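Local structure of molybdopterin biosynthesis moeA protein (Pyrococcus horikoshii, 1WU2) at residues D20-L32 with I174-G186. The protein probably takes part in molybdenum cofactor biosynthesis, helping to insert molybdenum into molybdopterin as in other MoeA proteins. Sequence-based numbering, arbitrary orientation.
Sequences DINEIEDTEKVPL and IKKVPVKVKPKVG
K180 reaches back to the loop before strand 27-31, its NZ 2.6 Å from E23 OE2 in a salt bridge and 2.9 Å from I24 O, nearly in line with that carbonyl. The lysine comes to E23 from the anti side of the carboxylate, and a bend at chi2 (-80°) brings the end of its chain round to the loop. K157 forms a salt bridge with the same E23 oxygen, so two lysines share one carboxylate. Strands 27-31 and 176-180 form a two-stranded antiparallel ribbon: E28 N to V179 O (2.9 Å) and V179 N to E28 O (3.0 Å) close one hydrogen-bonded pair, V30 and V177 the next. Beyond the ribbon V181 N donates to D26 O (3.2 Å) from above the carbonyl plane. A water links E28 OE1 to K182 N, and R38 forms a salt bridge with E28 OE1. On the face carrying the valines, V30 CG2 meets V179 CG2 at 3.7 Å; near the loop I24 CD1 lies on P183 CB (3.7 Å). Helix 163-171 packs on L32, I174 and V177 at one end; at the other, P183 touches helix 300-319, and strand 184-190 enters the sheet of the probable molybdopterin-binding domain.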
loop_
_atom_site.group_PDB
_atom_site.type_symbol
_atom_site.label_atom_id
_atom_site.label_comp_id
_atom_site.label_asym_id
_atom_site.label_seq_id
_atom_site.Cartn_x
_atom_site.Cartn_y
_atom_site.Cartn_z
ATOM N N ASP A 20 5.711 7.898 -25.189
ATOM C CA ASP A 20 5.425 6.748 -26.052
ATOM C C ASP A 20 4.261 5.887 -25.537
ATOM O O ASP A 20 3.652 5.143 -26.307
ATOM C CB ASP A 20 6.683 5.880 -26.199
ATOM C CG ASP A 20 6.640 4.982 -27.424
ATOM O OD1 ASP A 20 6.466 5.505 -28.542
ATOM O OD2 ASP A 20 6.786 3.743 -27.369
ATOM N N ILE A 21 3.967 5.990 -24.242
ATOM C CA ILE A 21 2.938 5.179 -23.587
ATOM C C ILE A 21 1.611 5.937 -23.497
ATOM O O ILE A 21 1.564 7.072 -23.019
ATOM C CB ILE A 21 3.409 4.764 -22.165
ATOM C CG1 ILE A 21 4.734 3.993 -22.227
ATOM C CG2 ILE A 21 2.333 3.939 -21.450
ATOM C CD1 ILE A 21 4.634 2.578 -22.771
ATOM N N ASN A 22 0.535 5.297 -23.951
ATOM C CA ASN A 22 -0.803 5.884 -23.902
ATOM C C ASN A 22 -1.676 5.222 -22.840
ATOM O O ASN A 22 -1.444 4.073 -22.458
ATOM C CB ASN A 22 -1.485 5.759 -25.265
ATOM C CG ASN A 22 -0.717 6.464 -26.367
ATOM O OD1 ASN A 22 -0.391 7.644 -26.255
ATOM N ND2 ASN A 22 -0.421 5.740 -27.439
ATOM N N GLU A 23 -2.680 5.961 -22.368
ATOM C CA GLU A 23 -3.686 5.409 -21.471
ATOM C C GLU A 23 -4.526 4.390 -22.236
ATOM O O GLU A 23 -5.097 4.711 -23.276
ATOM C CB GLU A 23 -4.585 6.516 -20.908
ATOM C CG GLU A 23 -5.477 6.059 -19.760
ATOM C CD GLU A 23 -6.256 7.195 -19.122
ATOM O OE1 GLU A 23 -5.622 8.149 -18.626
ATOM O OE2 GLU A 23 -7.502 7.133 -19.110
ATOM N N ILE A 24 -4.564 3.156 -21.739
ATOM C CA ILE A 24 -5.450 2.125 -22.277
ATOM C C ILE A 24 -6.905 2.607 -22.234
ATOM O O ILE A 24 -7.342 3.197 -21.247
ATOM C CB ILE A 24 -5.259 0.785 -21.501
ATOM C CG1 ILE A 24 -4.038 0.037 -22.043
ATOM C CG2 ILE A 24 -6.495 -0.112 -21.599
ATOM C CD1 ILE A 24 -3.562 -1.093 -21.148
ATOM N N GLU A 25 -7.642 2.348 -23.313
ATOM C CA GLU A 25 -9.027 2.811 -23.449
ATOM C C GLU A 25 -9.998 1.839 -22.792
ATOM O O GLU A 25 -10.985 2.257 -22.188
ATOM C CB GLU A 25 -9.429 2.960 -24.923
ATOM C CG GLU A 25 -8.427 3.662 -25.831
ATOM C CD GLU A 25 -8.473 3.129 -27.254
ATOM O OE1 GLU A 25 -9.400 3.513 -28.005
ATOM O OE2 GLU A 25 -7.590 2.319 -27.623
ATOM N N ASP A 26 -9.717 0.545 -22.927
ATOM C CA ASP A 26 -10.655 -0.510 -22.542
ATOM C C ASP A 26 -11.007 -0.479 -21.057
ATOM O O ASP A 26 -10.136 -0.290 -20.211
ATOM C CB ASP A 26 -10.077 -1.888 -22.889
ATOM C CG ASP A 26 -9.978 -2.130 -24.387
ATOM O OD1 ASP A 26 -10.049 -1.154 -25.169
ATOM O OD2 ASP A 26 -9.823 -3.273 -24.872
ATOM N N THR A 27 -12.293 -0.664 -20.758
ATOM C CA THR A 27 -12.776 -0.795 -19.385
ATOM C C THR A 27 -13.619 -2.061 -19.223
ATOM O O THR A 27 -13.984 -2.706 -20.202
ATOM C CB THR A 27 -13.618 0.434 -18.973
ATOM O OG1 THR A 27 -14.908 0.367 -19.589
ATOM C CG2 THR A 27 -13.027 1.734 -19.506
ATOM N N GLU A 28 -13.921 -2.400 -17.972
ATOM C CA GLU A 28 -14.799 -3.521 -17.640
ATOM C C GLU A 28 -15.477 -3.315 -16.283
ATOM O O GLU A 28 -14.946 -2.632 -15.409
ATOM C CB GLU A 28 -14.023 -4.841 -17.644
ATOM C CG GLU A 28 -13.071 -5.032 -16.469
ATOM C CD GLU A 28 -12.200 -6.263 -16.618
ATOM O OE1 GLU A 28 -11.013 -6.199 -16.243
ATOM O OE2 GLU A 28 -12.698 -7.300 -17.111
ATOM N N LYS A 29 -16.646 -3.920 -16.115
ATOM C CA LYS A 29 -17.406 -3.803 -14.877
ATOM C C LYS A 29 -17.053 -4.975 -13.967
ATOM O O LYS A 29 -17.258 -6.134 -14.332
ATOM C CB LYS A 29 -18.913 -3.776 -15.167
ATOM C CG LYS A 29 -19.533 -2.372 -15.227
ATOM C CD LYS A 29 -19.885 -1.941 -16.659
ATOM C CE LYS A 29 -21.131 -1.051 -16.705
ATOM N NZ LYS A 29 -22.380 -1.842 -16.937
ATOM N N VAL A 30 -16.508 -4.669 -12.792
ATOM C CA VAL A 30 -16.166 -5.690 -11.802
ATOM C C VAL A 30 -17.045 -5.525 -10.566
ATOM O O VAL A 30 -17.407 -4.403 -10.217
ATOM C CB VAL A 30 -14.670 -5.637 -11.402
ATOM C CG1 VAL A 30 -13.783 -5.829 -12.629
ATOM C CG2 VAL A 30 -14.319 -4.326 -10.680
ATOM N N PRO A 31 -17.388 -6.630 -9.903
ATOM C CA PRO A 31 -18.245 -6.569 -8.713
ATOM C C PRO A 31 -17.535 -5.918 -7.529
ATOM O O PRO A 31 -16.308 -5.930 -7.479
ATOM C CB PRO A 31 -18.554 -8.040 -8.422
ATOM C CG PRO A 31 -17.429 -8.789 -9.020
ATOM C CD PRO A 31 -16.991 -8.013 -10.222
ATOM N N LEU A 32 -18.312 -5.353 -6.608
ATOM C CA LEU A 32 -17.784 -4.682 -5.417
ATOM C C LEU A 32 -16.809 -5.549 -4.618
ATOM O O LEU A 32 -15.811 -5.048 -4.104
ATOM C CB LEU A 32 -18.937 -4.233 -4.505
ATOM C CG LEU A 32 -19.474 -2.807 -4.678
ATOM C CD1 LEU A 32 -19.636 -2.405 -6.136
ATOM C CD2 LEU A 32 -20.795 -2.646 -3.934
ATOM N N ILE A 174 -24.411 0.939 -6.940
ATOM C CA ILE A 174 -23.603 0.398 -8.033
ATOM C C ILE A 174 -23.145 -1.012 -7.667
ATOM O O ILE A 174 -22.367 -1.186 -6.735
ATOM C CB ILE A 174 -22.384 1.310 -8.323
ATOM C CG1 ILE A 174 -22.842 2.720 -8.702
ATOM C CG2 ILE A 174 -21.529 0.735 -9.454
ATOM C CD1 ILE A 174 -21.814 3.790 -8.417
ATOM N N LYS A 175 -23.642 -2.009 -8.395
ATOM C CA LYS A 175 -23.294 -3.409 -8.151
ATOM C C LYS A 175 -21.949 -3.767 -8.779
ATOM O O LYS A 175 -21.136 -4.469 -8.171
ATOM C CB LYS A 175 -24.377 -4.333 -8.713
ATOM C CG LYS A 175 -25.725 -4.221 -8.009
ATOM C CD LYS A 175 -26.752 -5.152 -8.638
ATOM C CE LYS A 175 -27.884 -5.496 -7.678
ATOM N NZ LYS A 175 -28.608 -6.733 -8.098
ATOM N N LYS A 176 -21.735 -3.299 -10.007
ATOM C CA LYS A 176 -20.491 -3.535 -10.732
ATOM C C LYS A 176 -19.931 -2.208 -11.251
ATOM O O LYS A 176 -20.537 -1.559 -12.110
ATOM C CB LYS A 176 -20.724 -4.510 -11.885
ATOM C CG LYS A 176 -21.212 -5.887 -11.446
ATOM C CD LYS A 176 -21.496 -6.800 -12.641
ATOM C CE LYS A 176 -20.214 -7.363 -13.248
ATOM N NZ LYS A 176 -19.984 -8.785 -12.869
ATOM N N VAL A 177 -18.782 -1.812 -10.704
ATOM C CA VAL A 177 -18.168 -0.514 -10.984
ATOM C C VAL A 177 -17.196 -0.574 -12.176
ATOM O O VAL A 177 -16.381 -1.493 -12.267
ATOM C CB VAL A 177 -17.446 0.036 -9.720
ATOM C CG1 VAL A 177 -16.192 -0.777 -9.370
ATOM C CG2 VAL A 177 -17.105 1.509 -9.884
ATOM N N PRO A 178 -17.284 0.392 -13.091
ATOM C CA PRO A 178 -16.364 0.435 -14.234
ATOM C C PRO A 178 -14.928 0.789 -13.836
ATOM O O PRO A 178 -14.696 1.830 -13.227
ATOM C CB PRO A 178 -16.964 1.523 -15.134
ATOM C CG PRO A 178 -17.791 2.370 -14.235
ATOM C CD PRO A 178 -18.268 1.490 -13.133
ATOM N N VAL A 179 -13.990 -0.088 -14.182
ATOM C CA VAL A 179 -12.566 0.120 -13.934
ATOM C C VAL A 179 -11.759 -0.181 -15.197
ATOM O O VAL A 179 -12.238 -0.862 -16.102
ATOM C CB VAL A 179 -12.052 -0.767 -12.771
ATOM C CG1 VAL A 179 -12.699 -0.360 -11.459
ATOM C CG2 VAL A 179 -12.286 -2.256 -13.051
ATOM N N LYS A 180 -10.533 0.325 -15.256
ATOM C CA LYS A 180 -9.651 0.054 -16.385
ATOM C C LYS A 180 -9.263 -1.424 -16.414
ATOM O O LYS A 180 -9.078 -2.053 -15.369
ATOM C CB LYS A 180 -8.381 0.906 -16.303
ATOM C CG LYS A 180 -8.613 2.406 -16.386
ATOM C CD LYS A 180 -8.805 2.877 -17.814
ATOM C CE LYS A 180 -8.578 4.373 -17.936
ATOM N NZ LYS A 180 -8.803 4.857 -19.323
ATOM N N VAL A 181 -9.158 -1.967 -17.624
ATOM C CA VAL A 181 -8.600 -3.295 -17.834
ATOM C C VAL A 181 -7.123 -3.235 -17.469
ATOM O O VAL A 181 -6.436 -2.270 -17.811
ATOM C CB VAL A 181 -8.770 -3.757 -19.305
ATOM C CG1 VAL A 181 -7.919 -4.989 -19.605
ATOM C CG2 VAL A 181 -10.239 -4.040 -19.602
ATOM N N LYS A 182 -6.655 -4.253 -16.752
ATOM C CA LYS A 182 -5.262 -4.343 -16.338
ATOM C C LYS A 182 -4.381 -4.496 -17.569
ATOM O O LYS A 182 -4.610 -5.403 -18.371
ATOM C CB LYS A 182 -5.046 -5.549 -15.428
ATOM C CG LYS A 182 -5.830 -5.511 -14.136
ATOM C CD LYS A 182 -5.326 -6.571 -13.171
ATOM C CE LYS A 182 -6.122 -6.583 -11.882
ATOM N NZ LYS A 182 -5.525 -7.528 -10.901
ATOM N N PRO A 183 -3.385 -3.623 -17.732
ATOM C CA PRO A 183 -2.427 -3.772 -18.830
ATOM C C PRO A 183 -1.730 -5.121 -18.753
ATOM O O PRO A 183 -1.242 -5.500 -17.691
ATOM C CB PRO A 183 -1.419 -2.639 -18.586
ATOM C CG PRO A 183 -2.123 -1.661 -17.726
ATOM C CD PRO A 183 -3.084 -2.446 -16.900
ATOM N N LYS A 184 -1.711 -5.845 -19.863
ATOM C CA LYS A 184 -0.985 -7.101 -19.938
ATOM C C LYS A 184 0.498 -6.791 -20.128
ATOM O O LYS A 184 0.872 -6.098 -21.067
ATOM C CB LYS A 184 -1.516 -7.946 -21.094
ATOM C CG LYS A 184 -2.968 -8.389 -20.918
ATOM C CD LYS A 184 -3.621 -8.773 -22.255
ATOM C CE LYS A 184 -5.091 -8.347 -22.340
ATOM N NZ LYS A 184 -5.443 -7.812 -23.697
ATOM N N VAL A 185 1.333 -7.293 -19.221
ATOM C CA VAL A 185 2.771 -7.048 -19.245
ATOM C C VAL A 185 3.508 -8.365 -19.449
ATOM O O VAL A 185 3.522 -9.208 -18.559
ATOM C CB VAL A 185 3.242 -6.414 -17.914
ATOM C CG1 VAL A 185 4.764 -6.235 -17.885
ATOM C CG2 VAL A 185 2.537 -5.093 -17.675
ATOM N N GLY A 186 4.120 -8.533 -20.618
ATOM C CA GLY A 186 4.924 -9.706 -20.908
ATOM C C GLY A 186 6.227 -9.707 -20.127
ATOM O O GLY A 186 6.774 -8.650 -19.820
HETATM O O HOH W 1 -8.438 -6.854 -16.427
#